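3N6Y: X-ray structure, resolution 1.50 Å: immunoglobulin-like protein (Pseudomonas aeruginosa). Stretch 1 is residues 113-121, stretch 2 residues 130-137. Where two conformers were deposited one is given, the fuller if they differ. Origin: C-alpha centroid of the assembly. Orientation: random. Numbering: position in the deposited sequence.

Stretch 1 113-121: VVKGEWRLM
Stretch 2 (130-137) AEKSFDVR

The two stretches pair as antiparallel neighbours in a β-sheet. Strand 116-121 runs against strand 130-136 with 159° between their N-to-C directions, and the axes approach to 4.6 Å. Gly116 pairs with Val136, Glu117 with Asp135, Trp118 with Phe134, Arg119 with Ser133, Leu120 with Lys132 and Met121 with Glu131. Most residues hold ordinary extended angles, near -110/125 in the first strand, while Ala130, Glu131 and Lys132 are stretched further, to about -150/150.

The backbone supplies three hydrogen-bonded pairs, each closed by two bonds. Gly116 N donates to Val136 O and Val136 N to Gly116 O, both at 2.9 Å. Trp118 N reaches Phe134 O at 2.9 Å, and Phe134 N reaches Trp118 O at 2.7 Å. Leu120 N lies 2.9 Å from Lys132 O, with Lys132 N 3.0 Å from Leu120 O. The CA atoms in these pairs stand 5.2 to 5.5 Å apart. At the intervening non-hydrogen-bonded pairs they come closer, with Arg119 CA 4.3 Å from Ser133 CA and Glu117 CA 4.8 Å from Asp135 CA. There CA-H groups face carbonyls: Glu117 CA lies 3.3 Å from Phe134 O, and Glu131 CA 3.2 Å from Leu120 O. Gly116 opens its strand at phi/psi 131/-162, where a CB would jam against the preceding carbonyl oxygen; glycine is therefore called for.

Alternation puts Trp118, Leu120, Lys132, Phe134 and Val136 on one face. Trp118 (chi1 m, chi2 64°) brings CD1 to 3.5 Å from Val136 CG2. Its NE1 donates to Val114 O at 2.9 Å, so the large apolar indole is buried with its polar nitrogen satisfied. Val136 (chi1 t) also sets CG1 3.6 Å from Val114 O, and the residue, with its compact branched side chain, is well covered by the first stretch. Leu120 (chi1 -87°, chi2 p) places CD2 4.1 Å from CE2 of Phe134 (chi1 m, chi2 -93°), extending the buried apolar surface. Lys132, at the same face, has chi1 -147° and chi2 p; its long chain leads away from the first stretch and carries its charge with it.

The other face bears Glu117, Arg119, Met121, Glu131, Ser133 and Asp135, and is largely polar. Arg119 extends with chi1 to chi3 all t, while the end of Glu131 (chi1 p, chi2 t, chi3 -51°) comes nearer to the first stretch. In the resulting salt bridge, Glu131 OE1 lies at the guanidinium edge, accepting from Arg119 NE at 2.7 Å and from Arg119 NH2 at 2.9 Å. Glu117 (chi1 t, chi2 t) reaches diagonally, bringing OE2 to 3.0 Å from Ser133 OG; serine (chi1 m) offers a short hydroxyl at that spot, with Ser133 OG also 3.9 Å from Arg119 CG. Buried selenomethionine Met121 (chi1 m, chi2 t, chi3 p) sets CE 3.5 Å from Glu131 OE1.

At the chain terminus, extended Lys115 (chi1 m, then t throughout) holds NZ 4.3 Å from Arg137 OXT, beyond a salt bridge. A water links them, donating to Arg137 OXT at 2.7 Å and accepting a weak bond from Lys115 NZ at 3.3 Å. Altogether the contact buries 676 Å², both sides summed.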

# COMPACT_ATOMS: atom_id res chain seq x y z
N VAL A 113 6.98 8.14 11.86
CA VAL A 113 5.87 7.93 12.78
C VAL A 113 5.13 9.23 12.94
O VAL A 113 5.45 10.02 13.83
CB VAL A 113 6.37 7.41 14.17
CG1 VAL A 113 5.16 7.17 15.14
CG2 VAL A 113 7.29 6.17 14.03
N VAL A 114 4.14 9.46 12.07
CA VAL A 114 3.39 10.69 12.07
C VAL A 114 1.92 10.40 12.29
O VAL A 114 1.26 9.69 11.49
CB VAL A 114 3.57 11.47 10.76
CG1 VAL A 114 2.76 12.78 10.78
CG2 VAL A 114 5.04 11.72 10.50
N LYS A 115 1.40 10.92 13.40
CA LYS A 115 0.01 10.69 13.75
C LYS A 115 -0.91 11.41 12.78
O LYS A 115 -0.58 12.49 12.27
CB LYS A 115 -0.28 11.15 15.20
CG LYS A 115 0.48 10.32 16.20
CD LYS A 115 0.23 10.75 17.66
CE LYS A 115 1.17 9.94 18.57
NZ LYS A 115 1.34 10.47 19.96
N GLY A 116 -2.05 10.78 12.51
CA GLY A 116 -3.09 11.35 11.66
C GLY A 116 -3.56 10.36 10.61
O GLY A 116 -3.32 9.15 10.71
N GLU A 117 -4.21 10.87 9.57
CA GLU A 117 -4.78 10.01 8.52
C GLU A 117 -3.76 9.75 7.40
O GLU A 117 -3.19 10.70 6.83
CB GLU A 117 -6.06 10.63 7.94
CG GLU A 117 -6.56 9.90 6.69
CD GLU A 117 -8.02 10.17 6.35
OE1 GLU A 117 -8.71 10.87 7.13
OE2 GLU A 117 -8.49 9.65 5.31
N TRP A 118 -3.56 8.47 7.06
CA TRP A 118 -2.77 8.01 5.95
C TRP A 118 -3.76 7.29 5.03
O TRP A 118 -4.51 6.38 5.45
CB TRP A 118 -1.73 7.01 6.42
CG TRP A 118 -0.66 7.58 7.28
CD1 TRP A 118 -0.79 8.14 8.53
CD2 TRP A 118 0.71 7.56 6.98
NE1 TRP A 118 0.47 8.47 8.99
CE2 TRP A 118 1.40 8.13 8.06
CE3 TRP A 118 1.43 7.12 5.89
CZ2 TRP A 118 2.78 8.29 8.06
CZ3 TRP A 118 2.82 7.28 5.86
CH2 TRP A 118 3.47 7.84 6.96
N ARG A 119 -3.81 7.76 3.80
CA ARG A 119 -4.69 7.21 2.79
C ARG A 119 -3.81 6.54 1.74
O ARG A 119 -3.01 7.20 1.09
CB ARG A 119 -5.59 8.34 2.22
CG ARG A 119 -6.47 7.93 1.02
CD ARG A 119 -7.35 9.07 0.52
NE ARG A 119 -8.47 8.66 -0.32
CZ ARG A 119 -9.33 9.50 -0.91
NH1 ARG A 119 -9.20 10.82 -0.79
NH2 ARG A 119 -10.36 9.01 -1.61
N LEU A 120 -3.96 5.22 1.58
CA LEU A 120 -3.17 4.41 0.66
C LEU A 120 -4.06 4.01 -0.49
O LEU A 120 -5.17 3.48 -0.29
CB LEU A 120 -2.68 3.14 1.39
CG LEU A 120 -1.35 3.30 2.16
CD1 LEU A 120 -1.37 4.46 3.16
CD2 LEU A 120 -1.04 2.02 2.90
N MSE A 121 -3.64 4.35 -1.69
CA MSE A 121 -4.44 4.20 -2.90
C MSE A 121 -3.62 3.52 -3.95
O MSE A 121 -2.51 3.97 -4.27
CB MSE A 121 -4.92 5.60 -3.38
CG MSE A 121 -5.66 6.37 -2.32
SE MSE A 121 -6.07 8.17 -2.98
CE MSE A 121 -7.82 7.74 -3.79
N ALA A 130 -7.97 -0.01 -5.51
CA ALA A 130 -8.25 -0.22 -4.09
C ALA A 130 -7.76 0.95 -3.25
O ALA A 130 -6.77 1.58 -3.62
CB ALA A 130 -7.63 -1.52 -3.61
N GLU A 131 -8.43 1.19 -2.14
CA GLU A 131 -7.97 2.24 -1.21
C GLU A 131 -8.36 1.93 0.20
O GLU A 131 -9.41 1.28 0.43
CB GLU A 131 -8.52 3.62 -1.62
CG GLU A 131 -9.95 3.93 -1.27
CD GLU A 131 -10.27 5.39 -1.56
OE1 GLU A 131 -9.49 6.26 -1.09
OE2 GLU A 131 -11.29 5.65 -2.22
N LYS A 132 -7.56 2.42 1.14
CA LYS A 132 -7.91 2.39 2.53
C LYS A 132 -7.29 3.55 3.27
O LYS A 132 -6.11 3.91 2.99
CB LYS A 132 -7.44 1.09 3.20
CG LYS A 132 -8.37 0.63 4.32
CD LYS A 132 -9.70 0.04 3.76
CE LYS A 132 -10.64 -0.29 4.83
NZ LYS A 132 -12.01 -0.64 4.36
N SER A 133 -8.10 4.09 4.20
CA SER A 133 -7.69 5.20 5.09
C SER A 133 -7.37 4.63 6.46
O SER A 133 -8.25 3.95 7.05
CB SER A 133 -8.78 6.27 5.18
OG SER A 133 -8.85 6.95 3.94
N PHE A 134 -6.16 4.90 6.96
CA PHE A 134 -5.73 4.48 8.31
C PHE A 134 -5.51 5.67 9.24
O PHE A 134 -4.99 6.69 8.81
CB PHE A 134 -4.45 3.70 8.24
CG PHE A 134 -4.55 2.50 7.38
CD1 PHE A 134 -4.88 1.28 7.91
CD2 PHE A 134 -4.24 2.58 6.00
CE1 PHE A 134 -4.97 0.17 7.10
CE2 PHE A 134 -4.34 1.48 5.19
CZ PHE A 134 -4.69 0.28 5.74
N ASP A 135 -5.88 5.48 10.50
CA ASP A 135 -5.74 6.47 11.58
C ASP A 135 -4.58 6.00 12.45
O ASP A 135 -4.70 4.97 13.12
CB ASP A 135 -7.05 6.53 12.39
CG ASP A 135 -6.95 7.40 13.60
OD1 ASP A 135 -6.44 8.54 13.48
OD2 ASP A 135 -7.36 6.95 14.71
N VAL A 136 -3.48 6.76 12.42
CA VAL A 136 -2.26 6.44 13.13
C VAL A 136 -2.28 7.29 14.40
O VAL A 136 -2.37 8.51 14.35
CB VAL A 136 -1.03 6.73 12.28
CG1 VAL A 136 0.28 6.66 13.10
CG2 VAL A 136 -1.01 5.78 11.06
N ARG A 137 -2.26 6.63 15.54
CA ARG A 137 -2.22 7.37 16.80
C ARG A 137 -1.56 6.58 17.89
O ARG A 137 -1.29 5.38 17.75
CB ARG A 137 -3.60 7.83 17.23
CG ARG A 137 -4.52 6.76 17.75
CD ARG A 137 -5.93 7.36 17.91
NE ARG A 137 -6.81 6.54 18.73
CZ ARG A 137 -8.14 6.62 18.71
NH1 ARG A 137 -8.72 7.50 17.91
NH2 ARG A 137 -8.88 5.84 19.48
OXT ARG A 137 -1.29 7.17 18.94
O HOH W 1 -1.79 9.44 20.33